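Local coordinates for bifunctional dTDP-4-dehydrorhamnose 3,5-epimerase/dTDP-4-dehydrorhamnose reductase (Arabidopsis thaliana, PDB 4QQR), which catalyses the 3,5-epimerisation of dTDP-4-dehydro-6-deoxy-alpha-D-glucose and the reduction of the product to dTDP-beta-L-rhamnose, at residues Gly22-Leu27 / Thr198-Leu203; Gly29-Ala34 / Leu203-Ile208; Gln50-Asp55 / Ala98-Glu103; Ala92-Leu97 / Ala149-Leu154; Asn230-Met235 / Glu284-Phe289. All coordinates share one frame; numbering follows the deposited sequence.

Interaction 1 of 5, residues Gly22-Leu27 / Thr198-Leu203. With SO4 (sulfate ion), chain H.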
# COMPACT_ATOMS: atom_id res chain seq x y z
N GLY A 22 1.76 -4.52 22.98
CA GLY A 22 1.37 -3.12 22.91
C GLY A 22 0.31 -2.63 23.89
O GLY A 22 -0.19 -3.39 24.71
N TRP A 23 -0.03 -1.35 23.79
CA TRP A 23 -0.93 -0.72 24.75
C TRP A 23 -2.35 -1.29 24.65
O TRP A 23 -2.83 -1.93 25.59
CB TRP A 23 -0.90 0.81 24.58
CG TRP A 23 -1.62 1.61 25.66
CD1 TRP A 23 -2.07 1.15 26.87
CD2 TRP A 23 -1.95 3.01 25.62
NE1 TRP A 23 -2.66 2.17 27.58
CE2 TRP A 23 -2.60 3.32 26.84
CE3 TRP A 23 -1.76 4.03 24.69
CZ2 TRP A 23 -3.07 4.60 27.13
CZ3 TRP A 23 -2.22 5.30 24.97
CH2 TRP A 23 -2.87 5.57 26.19
N ILE A 24 -3.01 -1.07 23.52
CA ILE A 24 -4.37 -1.57 23.30
C ILE A 24 -4.50 -3.11 23.40
O ILE A 24 -5.44 -3.63 24.04
CB ILE A 24 -4.89 -1.05 21.94
CG1 ILE A 24 -5.16 0.45 22.03
CG2 ILE A 24 -6.17 -1.79 21.50
CD1 ILE A 24 -5.64 1.06 20.73
N GLY A 25 -3.57 -3.83 22.78
CA GLY A 25 -3.59 -5.28 22.80
C GLY A 25 -3.51 -5.85 24.20
O GLY A 25 -4.18 -6.84 24.53
N GLY A 26 -2.69 -5.21 25.04
CA GLY A 26 -2.64 -5.53 26.45
C GLY A 26 -3.94 -5.22 27.15
O GLY A 26 -4.41 -6.03 27.96
N LEU A 27 -4.53 -4.07 26.85
CA LEU A 27 -5.78 -3.65 27.48
C LEU A 27 -6.93 -4.57 27.11
O LEU A 27 -7.75 -4.92 27.96
CB LEU A 27 -6.13 -2.21 27.13
CG LEU A 27 -5.15 -1.19 27.74
CD1 LEU A 27 -5.56 0.23 27.36
CD2 LEU A 27 -5.04 -1.37 29.27
N THR A 198 -9.47 9.77 21.55
CA THR A 198 -10.07 8.48 21.87
C THR A 198 -9.90 8.16 23.36
O THR A 198 -8.77 8.07 23.85
CB THR A 198 -9.41 7.35 21.02
OG1 THR A 198 -9.54 7.66 19.63
CG2 THR A 198 -10.04 6.01 21.29
N ILE A 199 -11.00 7.97 24.09
CA ILE A 199 -10.88 7.52 25.48
C ILE A 199 -10.91 6.00 25.53
O ILE A 199 -11.98 5.39 25.52
CB ILE A 199 -12.01 8.05 26.36
CG1 ILE A 199 -12.13 9.56 26.25
CG2 ILE A 199 -11.77 7.63 27.79
CD1 ILE A 199 -10.87 10.27 26.62
N LEU A 200 -9.73 5.38 25.58
CA LEU A 200 -9.63 3.91 25.51
C LEU A 200 -10.51 3.18 26.53
O LEU A 200 -11.06 2.13 26.22
CB LEU A 200 -8.19 3.44 25.66
CG LEU A 200 -7.20 3.90 24.60
CD1 LEU A 200 -5.80 3.40 24.93
CD2 LEU A 200 -7.65 3.45 23.20
N ASP A 201 -10.63 3.72 27.73
CA ASP A 201 -11.41 3.10 28.80
C ASP A 201 -12.88 2.96 28.43
O ASP A 201 -13.51 1.97 28.78
CB ASP A 201 -11.28 3.91 30.09
CG ASP A 201 -9.91 3.82 30.70
OD1 ASP A 201 -9.78 3.17 31.76
OD2 ASP A 201 -8.95 4.38 30.12
N GLU A 202 -13.42 3.96 27.73
CA GLU A 202 -14.79 3.88 27.22
C GLU A 202 -14.88 3.15 25.87
O GLU A 202 -15.76 2.30 25.67
CB GLU A 202 -15.41 5.26 27.10
CG GLU A 202 -16.82 5.23 26.53
CD GLU A 202 -17.40 6.62 26.33
OE1 GLU A 202 -16.61 7.59 26.35
OE2 GLU A 202 -18.63 6.75 26.15
N LEU A 203 -13.96 3.47 24.96
CA LEU A 203 -14.05 3.05 23.57
C LEU A 203 -13.61 1.60 23.32
O LEU A 203 -14.18 0.89 22.47
CB LEU A 203 -13.28 4.00 22.66
CG LEU A 203 -14.09 5.06 21.90
CD1 LEU A 203 -15.32 4.42 21.27
CD2 LEU A 203 -14.49 6.18 22.81
S SO4 H . 2.44 0.58 21.54
O1 SO4 H . 2.04 1.94 21.18
O2 SO4 H . 2.85 -0.10 20.30
O3 SO4 H . 1.31 -0.13 22.14
O4 SO4 H . 3.55 0.57 22.51
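A leucine methyl sits almost squarely over an indole: Leu-200 CD1 lies 3.6 Å from the centroid of the six-membered ring of Trp-23, only 9° off the ring normal, in a CH-pi contact. Its nearest ring atom is Trp-23 CZ2, at 3.7 Å from Leu-200 CD1. For the indole, chi1 of -170° puts CG opposite the backbone N, and CB points toward segment 198-203, so that one ring face meets Leu-200. The branches of Leu-200 divide the remaining work. CD1 also meets Leu-27 CD1 at 4.0 Å, whereas CD2 turns to Ile-24 and lies 4.0 Å from its CD1. With no hydrogen bond between the two segments, the side chain of Leu-200 meets segment 22-27 through apolar groups. An alanine in place of Trp-23 would probably leave Leu-200 CD1 without the aromatic face beneath it and open a gap beside Leu-27. Gly-22 and Gly-25 belong to the glycine-rich turn of the Rossmann fold; a sulfate lies at this helix start, near Trp-23 N, and by similarity Trp-23 and Ile-24 bind NADPH. The contact joins the N-terminal turns of helices 23-34 and 200-212, with the loops bearing Thr-71 and Ser-171 against the indole and helix 282-291 packed on Ile-199.

Interaction 2 of 5, residues Gly29-Ala34 / Leu203-Ile208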
# COMPACT_ATOMS: atom_id res chain seq x y z
N GLY A 29 -6.82 -7.78 26.30
CA GLY A 29 -6.68 -9.05 27.00
C GLY A 29 -7.30 -8.97 28.37
O GLY A 29 -8.04 -9.87 28.81
N LYS A 30 -7.02 -7.86 29.05
CA LYS A 30 -7.56 -7.61 30.38
C LYS A 30 -9.08 -7.48 30.37
O LYS A 30 -9.74 -7.91 31.29
CB LYS A 30 -6.88 -6.40 31.02
CG LYS A 30 -5.35 -6.56 31.11
CD LYS A 30 -4.74 -5.71 32.23
CE LYS A 30 -3.29 -6.12 32.53
NZ LYS A 30 -2.31 -5.69 31.47
N LEU A 31 -9.64 -6.91 29.31
CA LEU A 31 -11.09 -6.78 29.21
C LEU A 31 -11.79 -8.12 29.02
O LEU A 31 -12.85 -8.38 29.59
CB LEU A 31 -11.45 -5.82 28.10
CG LEU A 31 -11.36 -4.36 28.53
CD1 LEU A 31 -11.24 -3.46 27.32
CD2 LEU A 31 -12.58 -4.01 29.34
N CYS A 32 -11.19 -8.97 28.20
CA CYS A 32 -11.68 -10.32 27.98
C CYS A 32 -11.65 -11.10 29.29
O CYS A 32 -12.56 -11.89 29.57
CB CYS A 32 -10.84 -11.03 26.92
SG CYS A 32 -11.09 -10.45 25.22
N GLU A 33 -10.60 -10.90 30.09
CA GLU A 33 -10.54 -11.52 31.41
C GLU A 33 -11.73 -11.04 32.23
O GLU A 33 -12.50 -11.84 32.76
CB GLU A 33 -9.24 -11.20 32.15
CG GLU A 33 -8.08 -12.12 31.81
CD GLU A 33 -6.72 -11.47 32.05
OE1 GLU A 33 -6.65 -10.44 32.76
OE2 GLU A 33 -5.72 -12.00 31.51
N ALA A 34 -11.88 -9.72 32.30
CA ALA A 34 -12.88 -9.11 33.16
C ALA A 34 -14.30 -9.46 32.73
O ALA A 34 -15.21 -9.49 33.58
CB ALA A 34 -12.68 -7.61 33.23
N LEU A 203 -13.96 3.47 24.96
CA LEU A 203 -14.05 3.05 23.57
C LEU A 203 -13.61 1.60 23.32
O LEU A 203 -14.18 0.89 22.47
CB LEU A 203 -13.28 4.00 22.66
CG LEU A 203 -14.09 5.06 21.90
CD1 LEU A 203 -15.32 4.42 21.27
CD2 LEU A 203 -14.49 6.18 22.81
N LEU A 204 -12.60 1.14 24.06
CA LEU A 204 -12.16 -0.25 23.93
C LEU A 204 -13.24 -1.28 24.25
O LEU A 204 -13.39 -2.26 23.53
CB LEU A 204 -10.87 -0.53 24.69
CG LEU A 204 -9.62 -0.00 23.98
CD1 LEU A 204 -8.34 -0.56 24.58
CD2 LEU A 204 -9.71 -0.33 22.50
N PRO A 205 -14.00 -1.07 25.33
CA PRO A 205 -15.14 -1.98 25.50
C PRO A 205 -16.10 -2.02 24.30
O PRO A 205 -16.49 -3.10 23.87
CB PRO A 205 -15.83 -1.43 26.75
CG PRO A 205 -14.69 -0.86 27.53
CD PRO A 205 -13.77 -0.25 26.53
N ILE A 206 -16.45 -0.85 23.77
CA ILE A 206 -17.31 -0.72 22.59
C ILE A 206 -16.78 -1.51 21.40
O ILE A 206 -17.54 -2.12 20.65
CB ILE A 206 -17.49 0.78 22.21
CG1 ILE A 206 -18.49 1.46 23.17
CG2 ILE A 206 -17.89 0.94 20.73
CD1 ILE A 206 -18.43 2.97 23.19
N SER A 207 -15.46 -1.51 21.22
CA SER A 207 -14.88 -2.26 20.12
C SER A 207 -15.11 -3.76 20.29
O SER A 207 -15.33 -4.46 19.30
CB SER A 207 -13.40 -1.92 19.89
OG SER A 207 -12.56 -2.48 20.87
N ILE A 208 -15.08 -4.26 21.52
CA ILE A 208 -15.45 -5.66 21.76
C ILE A 208 -16.88 -5.90 21.24
O ILE A 208 -17.17 -6.95 20.64
CB ILE A 208 -15.40 -6.09 23.27
CG1 ILE A 208 -14.03 -5.83 23.91
CG2 ILE A 208 -15.78 -7.54 23.42
CD1 ILE A 208 -12.85 -6.33 23.15
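The carbonyl oxygen of Leu-204, a residue whose CB also packs on Leu-31, is gripped twice from within its own helix. Ser-207 OG donates to Leu-204 O at 2.8 Å, with a C=O...donor angle of 126° and the hydroxyl tilted 17° out of the carbonyl plane. Ile-208 N adds the regular helical bond to the same oxygen at 3.3 Å. With chi1 at +75°, the serine hydroxyl is folded back over the preceding turn, where it also bonds Tyr-111 OH, a residue assigned by similarity to the NADPH site. Both helices flank the parallel sheet of the Rossmann fold: helix 23-34 is the first of the nucleotide-binding beta-alpha-beta unit, directly after strand 14-18, and helix 200-212 lies alongside it. Across the seam the touching is done by one methyl. Leu-31 CD1 reaches Leu-204 CB at 4.0 Å, the two side chains crossing at about a right angle, and the same methyl meets the ring of Pro-205, with CD 4.2 Å from Leu-31 CD1. Pro-205 has no N-H to give to the turn before, and the helix kinks at this point. No polar bond spans the seam. Next to Leu-31 in sequence, Cys-32 packs on Phe-15 and Ile-17 of strand 14-18; Ile-208 reaches Phe-15 from the other helix and also touches Leu-28.

Interaction 3 of 5, residues Gln50-Asp55 / Ala98-Glu103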
# COMPACT_ATOMS: atom_id res chain seq x y z
N GLN A 50 1.51 -18.82 6.99
CA GLN A 50 1.43 -20.12 7.63
C GLN A 50 1.48 -19.96 9.15
O GLN A 50 0.78 -20.68 9.87
CB GLN A 50 2.52 -21.07 7.09
CG GLN A 50 2.10 -22.55 7.00
CD GLN A 50 0.87 -22.80 6.10
OE1 GLN A 50 0.64 -22.10 5.10
NE2 GLN A 50 0.09 -23.82 6.47
N SER A 51 2.25 -18.99 9.64
CA SER A 51 2.28 -18.67 11.07
C SER A 51 0.90 -18.24 11.60
O SER A 51 0.47 -18.66 12.69
CB SER A 51 3.31 -17.58 11.36
OG SER A 51 4.56 -17.85 10.74
N ILE A 52 0.21 -17.39 10.83
CA ILE A 52 -1.13 -16.93 11.15
C ILE A 52 -2.18 -18.02 10.89
O ILE A 52 -3.08 -18.22 11.72
CB ILE A 52 -1.51 -15.69 10.31
CG1 ILE A 52 -0.35 -14.69 10.28
CG2 ILE A 52 -2.78 -15.05 10.83
CD1 ILE A 52 0.03 -14.21 11.64
N VAL A 53 -2.05 -18.72 9.76
CA VAL A 53 -2.94 -19.84 9.43
C VAL A 53 -2.95 -20.86 10.57
O VAL A 53 -3.99 -21.44 10.90
CB VAL A 53 -2.57 -20.53 8.08
CG1 VAL A 53 -3.57 -21.64 7.75
CG2 VAL A 53 -2.54 -19.53 6.94
N ALA A 54 -1.79 -21.06 11.19
CA ALA A 54 -1.65 -22.00 12.30
C ALA A 54 -2.43 -21.55 13.54
O ALA A 54 -3.18 -22.34 14.15
CB ALA A 54 -0.18 -22.19 12.64
N ASP A 55 -2.26 -20.29 13.91
CA ASP A 55 -3.02 -19.67 14.98
C ASP A 55 -4.53 -19.86 14.81
O ASP A 55 -5.21 -20.19 15.77
CB ASP A 55 -2.71 -18.18 15.07
CG ASP A 55 -1.28 -17.89 15.50
OD1 ASP A 55 -0.46 -18.83 15.47
OD2 ASP A 55 -0.99 -16.73 15.85
N ALA A 98 -5.77 -9.82 7.06
CA ALA A 98 -7.12 -9.56 6.54
C ALA A 98 -7.57 -10.63 5.56
O ALA A 98 -8.72 -11.02 5.53
CB ALA A 98 -7.15 -8.20 5.87
N ASP A 99 -6.62 -11.09 4.75
CA ASP A 99 -6.86 -12.05 3.68
C ASP A 99 -7.31 -13.38 4.23
O ASP A 99 -8.35 -13.92 3.85
CB ASP A 99 -5.56 -12.23 2.89
CG ASP A 99 -5.78 -12.92 1.57
OD1 ASP A 99 -5.60 -14.15 1.49
OD2 ASP A 99 -6.13 -12.21 0.61
N ILE A 100 -6.48 -13.91 5.13
CA ILE A 100 -6.73 -15.17 5.80
C ILE A 100 -8.06 -15.14 6.58
O ILE A 100 -8.83 -16.10 6.53
CB ILE A 100 -5.53 -15.51 6.72
CG1 ILE A 100 -4.27 -15.77 5.87
CG2 ILE A 100 -5.83 -16.71 7.61
CD1 ILE A 100 -2.99 -15.90 6.68
N CYS A 101 -8.34 -14.03 7.26
CA CYS A 101 -9.61 -13.90 7.95
C CYS A 101 -10.78 -13.88 6.95
O CYS A 101 -11.82 -14.49 7.19
CB CYS A 101 -9.63 -12.65 8.85
SG CYS A 101 -8.49 -12.68 10.26
N ARG A 102 -10.60 -13.20 5.83
CA ARG A 102 -11.66 -13.10 4.84
C ARG A 102 -11.97 -14.48 4.26
O ARG A 102 -13.14 -14.89 4.22
CB ARG A 102 -11.28 -12.12 3.73
CG ARG A 102 -12.39 -11.92 2.74
CD ARG A 102 -11.90 -11.17 1.52
NE ARG A 102 -12.87 -11.25 0.43
CZ ARG A 102 -12.83 -12.16 -0.53
NH1 ARG A 102 -11.87 -13.08 -0.55
NH2 ARG A 102 -13.75 -12.16 -1.48
N GLU A 103 -10.93 -15.19 3.82
CA GLU A 103 -11.09 -16.55 3.37
C GLU A 103 -11.86 -17.41 4.39
O GLU A 103 -12.74 -18.19 4.01
CB GLU A 103 -9.73 -17.18 3.06
CG GLU A 103 -9.78 -18.34 2.04
CD GLU A 103 -9.86 -19.74 2.68
OE1 GLU A 103 -9.63 -19.86 3.92
OE2 GLU A 103 -10.14 -20.73 1.94
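Ile-100 carries its side of this contact alone, filling the seam against Ile-52 and Val-53. From CB the chain divides. The CG2 branch, anti to the backbone N, comes no closer than 4.4 Å to Val-53 CG2 and merely flanks it. CG1 takes the other direction: chi1 of -65° sets it opposite the carbonyl carbon, and chi2 of 171° then stretches the chain straight out toward helix 49-59, taking CG1 to 4.3 Å from Val-53 CG2. The tip makes the real contact. Ile-100 CD1 touches Val-53 CG2 at 3.7 Å and Ile-52 CB at 3.9 Å, so that one methyl bears on two consecutive residues of the facing helix. Ile-52 offers its base here, while its outer atoms lead away toward Leu-46 and Tyr-18. Charge is kept to the flanks: the carboxylate of Asp-99 bridges Arg-49 through OD1 and Arg-88 of the second subunit through OD2, and Arg-102 pairs with Glu-80 of that subunit, so the helix behind Ile-100 is also part of the dimer contact. Far from the annotated sites, the arrangement is plain helix-helix packing in the Rossmann fold, joining helix 49-59, which leans on strand 14-18 through Ile-52 and Asp-55, to the C-terminal end of the long helix 80-103.

Interaction 4 of 5, residues Ala92-Leu97 / Ala149-Leu154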
# COMPACT_ATOMS: atom_id res chain seq x y z
N ALA A 92 2.19 -5.41 4.74
CA ALA A 92 2.11 -6.80 4.25
C ALA A 92 1.50 -7.73 5.28
O ALA A 92 0.74 -8.63 4.93
CB ALA A 92 3.48 -7.34 3.76
N GLY A 93 1.83 -7.52 6.54
CA GLY A 93 1.29 -8.35 7.60
C GLY A 93 -0.19 -8.12 7.87
O GLY A 93 -0.94 -9.09 8.03
N THR A 94 -0.62 -6.86 7.93
CA THR A 94 -2.03 -6.54 8.09
C THR A 94 -2.87 -7.02 6.90
O THR A 94 -3.99 -7.54 7.06
CB THR A 94 -2.24 -5.02 8.23
OG1 THR A 94 -1.23 -4.48 9.08
CG2 THR A 94 -3.58 -4.71 8.81
N LEU A 95 -2.34 -6.82 5.69
CA LEU A 95 -3.05 -7.28 4.51
C LEU A 95 -3.13 -8.82 4.49
O LEU A 95 -4.18 -9.38 4.17
CB LEU A 95 -2.40 -6.74 3.22
CG LEU A 95 -2.87 -5.40 2.63
CD1 LEU A 95 -4.29 -5.06 3.04
CD2 LEU A 95 -1.96 -4.27 2.98
N THR A 96 -2.03 -9.49 4.86
CA THR A 96 -2.01 -10.96 4.97
C THR A 96 -3.02 -11.46 5.99
O THR A 96 -3.75 -12.43 5.72
CB THR A 96 -0.61 -11.51 5.33
OG1 THR A 96 0.25 -11.38 4.20
CG2 THR A 96 -0.69 -12.98 5.69
N LEU A 97 -3.08 -10.80 7.14
CA LEU A 97 -4.06 -11.15 8.19
C LEU A 97 -5.50 -10.95 7.72
O LEU A 97 -6.34 -11.81 7.93
CB LEU A 97 -3.79 -10.37 9.49
CG LEU A 97 -4.77 -10.62 10.64
CD1 LEU A 97 -4.66 -12.01 11.21
CD2 LEU A 97 -4.57 -9.62 11.73
N ALA A 149 -2.78 5.50 5.40
CA ALA A 149 -3.83 5.76 4.41
C ALA A 149 -3.93 4.66 3.34
O ALA A 149 -5.03 4.16 3.08
CB ALA A 149 -3.66 7.13 3.76
N MET A 150 -2.80 4.29 2.73
CA MET A 150 -2.72 3.18 1.77
C MET A 150 -3.38 1.90 2.26
O MET A 150 -4.27 1.35 1.59
CB MET A 150 -1.27 2.86 1.39
CG MET A 150 -0.51 4.00 0.72
SD MET A 150 1.11 3.51 0.10
CE MET A 150 1.51 4.89 -0.97
N VAL A 151 -2.94 1.41 3.42
CA VAL A 151 -3.52 0.21 4.03
C VAL A 151 -5.00 0.39 4.26
O VAL A 151 -5.79 -0.49 3.90
CB VAL A 151 -2.83 -0.21 5.36
CG1 VAL A 151 -3.59 -1.35 6.01
CG2 VAL A 151 -1.39 -0.60 5.10
N GLU A 152 -5.39 1.52 4.83
CA GLU A 152 -6.81 1.76 5.07
C GLU A 152 -7.61 1.69 3.79
O GLU A 152 -8.68 1.09 3.75
CB GLU A 152 -7.08 3.08 5.78
CG GLU A 152 -8.57 3.25 6.03
CD GLU A 152 -8.94 4.57 6.69
OE1 GLU A 152 -9.08 4.60 7.94
OE2 GLU A 152 -9.12 5.57 5.94
N GLU A 153 -7.12 2.32 2.73
CA GLU A 153 -7.82 2.29 1.46
C GLU A 153 -7.93 0.85 0.94
O GLU A 153 -8.99 0.42 0.48
CB GLU A 153 -7.13 3.19 0.43
CG GLU A 153 -7.76 3.12 -0.97
CD GLU A 153 -8.83 4.18 -1.21
OE1 GLU A 153 -9.19 4.92 -0.26
OE2 GLU A 153 -9.31 4.28 -2.37
N LEU A 154 -6.83 0.10 1.02
CA LEU A 154 -6.82 -1.31 0.62
C LEU A 154 -7.79 -2.16 1.43
O LEU A 154 -8.52 -3.00 0.87
CB LEU A 154 -5.41 -1.88 0.70
CG LEU A 154 -4.46 -1.24 -0.30
CD1 LEU A 154 -3.02 -1.60 0.02
CD2 LEU A 154 -4.86 -1.65 -1.71
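Thr-94 is the first residue of helix segment 92-97 to approach segment 149-154, its CG2 standing 4.4 Å from Val-151 CG1. The threonine splits its functions: the methyl faces the neighbouring helix, while OG1 hydrogen-bonds back to Asn-90 O in its own helix. Leu-95 follows and does most of the touching. Its CD1 lies 4.1 Å from Leu-154 CB; its CD2 is equally far from Leu-154 CD1 and also meets Val-151 CG2 at 4.3 Å. The fork of the leucine thus straddles two residues one turn apart. Thr-96 turns elsewhere and closes on its own helix, giving OG1 to Ala-92 O at 2.9 Å. Thr-96 N reaches that oxygen from the opposite face of the carbonyl plane, so two donors satisfy it. Leu-97, last in line, packs on Leu-108 of strand 107-113 and on Ile-52. The axes of the two segments run nearly parallel, 12° apart and 10.6 Å at their closest. Met-150 and Leu-154 meet Leu-154 and Met-150 of the second subunit, and Ala-92 meets its own counterpart there, consistent with the four-helix dimer interface of extended short-chain reductases. Since only methyl and methylene groups meet between the two segments and the threonine hydroxyls are bonded within their own helix, the pairing depends on shape and exclusion of water rather than on directional bonds.

Interaction 5 of 5, residues Asn230-Met235 / Glu284-Phe289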
# COMPACT_ATOMS: atom_id res chain seq x y z
N ASN A 230 -4.97 22.63 26.18
CA ASN A 230 -5.20 23.47 27.35
C ASN A 230 -6.39 23.02 28.18
O ASN A 230 -6.30 22.95 29.41
CB ASN A 230 -5.35 24.93 26.96
CG ASN A 230 -4.01 25.62 26.71
OD1 ASN A 230 -2.96 25.12 27.10
ND2 ASN A 230 -4.05 26.77 26.08
N GLU A 231 -7.50 22.72 27.51
CA GLU A 231 -8.71 22.31 28.21
C GLU A 231 -8.39 21.08 29.02
O GLU A 231 -8.96 20.87 30.10
CB GLU A 231 -9.87 22.06 27.25
CG GLU A 231 -10.29 23.32 26.50
CD GLU A 231 -11.33 23.08 25.41
OE1 GLU A 231 -12.43 23.68 25.51
OE2 GLU A 231 -11.05 22.32 24.44
N ILE A 232 -7.45 20.29 28.51
CA ILE A 232 -7.01 19.07 29.16
C ILE A 232 -6.12 19.37 30.36
O ILE A 232 -6.38 18.88 31.47
CB ILE A 232 -6.28 18.17 28.17
CG1 ILE A 232 -7.28 17.54 27.19
CG2 ILE A 232 -5.48 17.08 28.91
CD1 ILE A 232 -6.64 16.71 26.08
N LEU A 233 -5.08 20.16 30.14
CA LEU A 233 -4.15 20.54 31.21
C LEU A 233 -4.87 21.19 32.39
O LEU A 233 -4.51 20.96 33.55
CB LEU A 233 -3.03 21.46 30.68
CG LEU A 233 -1.66 20.88 30.26
CD1 LEU A 233 -1.68 19.37 30.06
CD2 LEU A 233 -1.09 21.56 29.02
N GLU A 234 -5.90 22.00 32.09
CA GLU A 234 -6.69 22.63 33.14
C GLU A 234 -7.37 21.56 33.98
O GLU A 234 -7.38 21.64 35.21
CB GLU A 234 -7.75 23.57 32.55
CG GLU A 234 -7.22 24.83 31.91
CD GLU A 234 -8.12 25.32 30.81
OE1 GLU A 234 -7.72 26.25 30.08
OE2 GLU A 234 -9.24 24.77 30.65
N MET A 235 -7.92 20.54 33.32
CA MET A 235 -8.50 19.41 34.03
C MET A 235 -7.46 18.60 34.80
O MET A 235 -7.75 18.07 35.87
CB MET A 235 -9.25 18.49 33.07
CG MET A 235 -10.39 19.17 32.36
SD MET A 235 -11.30 17.99 31.36
CE MET A 235 -12.48 19.07 30.57
N GLU A 284 -17.03 15.07 28.84
CA GLU A 284 -17.71 14.27 29.86
C GLU A 284 -17.04 12.91 30.03
O GLU A 284 -16.96 12.40 31.15
CB GLU A 284 -19.23 14.15 29.60
CG GLU A 284 -19.67 13.92 28.15
CD GLU A 284 -21.10 13.36 28.01
OE1 GLU A 284 -21.91 13.54 28.95
OE2 GLU A 284 -21.42 12.73 26.95
N SER A 285 -16.53 12.35 28.93
CA SER A 285 -15.86 11.05 28.97
C SER A 285 -14.53 11.14 29.70
O SER A 285 -14.17 10.26 30.48
CB SER A 285 -15.67 10.49 27.56
OG SER A 285 -15.12 9.18 27.58
N LEU A 286 -13.79 12.22 29.43
CA LEU A 286 -12.60 12.55 30.21
C LEU A 286 -12.89 12.65 31.71
O LEU A 286 -12.20 12.02 32.52
CB LEU A 286 -11.97 13.86 29.71
CG LEU A 286 -11.13 13.78 28.44
CD1 LEU A 286 -10.95 15.15 27.84
CD2 LEU A 286 -9.79 13.15 28.76
N ILE A 287 -13.91 13.44 32.08
CA ILE A 287 -14.27 13.59 33.49
C ILE A 287 -14.59 12.26 34.16
O ILE A 287 -14.05 11.92 35.21
CB ILE A 287 -15.49 14.55 33.70
CG1 ILE A 287 -15.10 16.00 33.43
CG2 ILE A 287 -16.04 14.41 35.11
CD1 ILE A 287 -13.75 16.40 34.02
N LYS A 288 -15.47 11.49 33.52
CA LYS A 288 -16.03 10.29 34.11
C LYS A 288 -15.06 9.12 34.13
O LYS A 288 -15.04 8.34 35.09
CB LYS A 288 -17.32 9.90 33.38
CG LYS A 288 -17.75 8.48 33.64
CD LYS A 288 -18.97 8.10 32.83
CE LYS A 288 -19.52 6.75 33.30
NZ LYS A 288 -19.76 6.77 34.79
N PHE A 289 -14.24 8.99 33.09
CA PHE A 289 -13.41 7.80 32.96
C PHE A 289 -11.98 8.03 33.38
O PHE A 289 -11.28 7.09 33.76
CB PHE A 289 -13.41 7.27 31.52
CG PHE A 289 -14.71 6.67 31.10
CD1 PHE A 289 -15.00 5.35 31.40
CD2 PHE A 289 -15.64 7.42 30.40
CE1 PHE A 289 -16.19 4.79 31.01
CE2 PHE A 289 -16.84 6.87 30.01
CZ PHE A 289 -17.12 5.56 30.31
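The closest approach here is at the partly exposed edge: Met-235 SD lies 4.0 Å from Ile-287 CD1, the two side chains set roughly perpendicular. Methionine gets there by full extension. Its CG is anti to the carbonyl carbon (chi1 -61°) and the chain beyond runs straight, chi2 being -175°, so the sulfur is carried across the gap between the helices. Ile-287 answers with the end of its longer branch. Deeper in, the buried pair is spaced more widely, with Ile-232 CG1 and Leu-286 CD1 4.4 Å apart; Met-235 SD bridges the two levels by reaching Leu-286 CB at 4.5 Å. The two segments run in the same sense with a crossing angle of -24°, and their axes come no nearer than 11.7 Å, so the helices meet through side chains alone. Phe-291 packs on both Met-235 and Leu-286, extending the apolar seam toward the C terminus. The outer surface is polar: Glu-231 forms a salt bridge with Lys-283, and Glu-284 and Lys-288 are exposed. On the inner side Ser-285 hydrogen-bonds Glu-202, holding helix 282-291 to helix 200-212. Both segments belong to the C-terminal part of the chain, which in extended short-chain reductases contributes to substrate binding. A thioether among branched aliphatic groups implies a contact of dispersion and hydrophobic burial, without a directional bond between the segments.

In the fold
From the N terminus, interactions 1 and 2 both leave helix 23-34 and close on helix 200-212; their segments alternate along the chain, so the two long loops cross. Nested inside both are interaction 3, which closes 50-55 onto 98-103, and interaction 4, which closes 92-97 onto 149-154. These two cross each other on the long helix 80-103, touch through Ile-52 and Leu-97, and border the second subunit. Interaction 5 follows in series, closing the C-terminal helices 229-239 and 282-291; it borders interaction 1 where helix 282-291 packs beside the start of helix 200-212. Interactions 3 and 5 lie about 40 Å apart between centres, on opposite sides of the chain's centre.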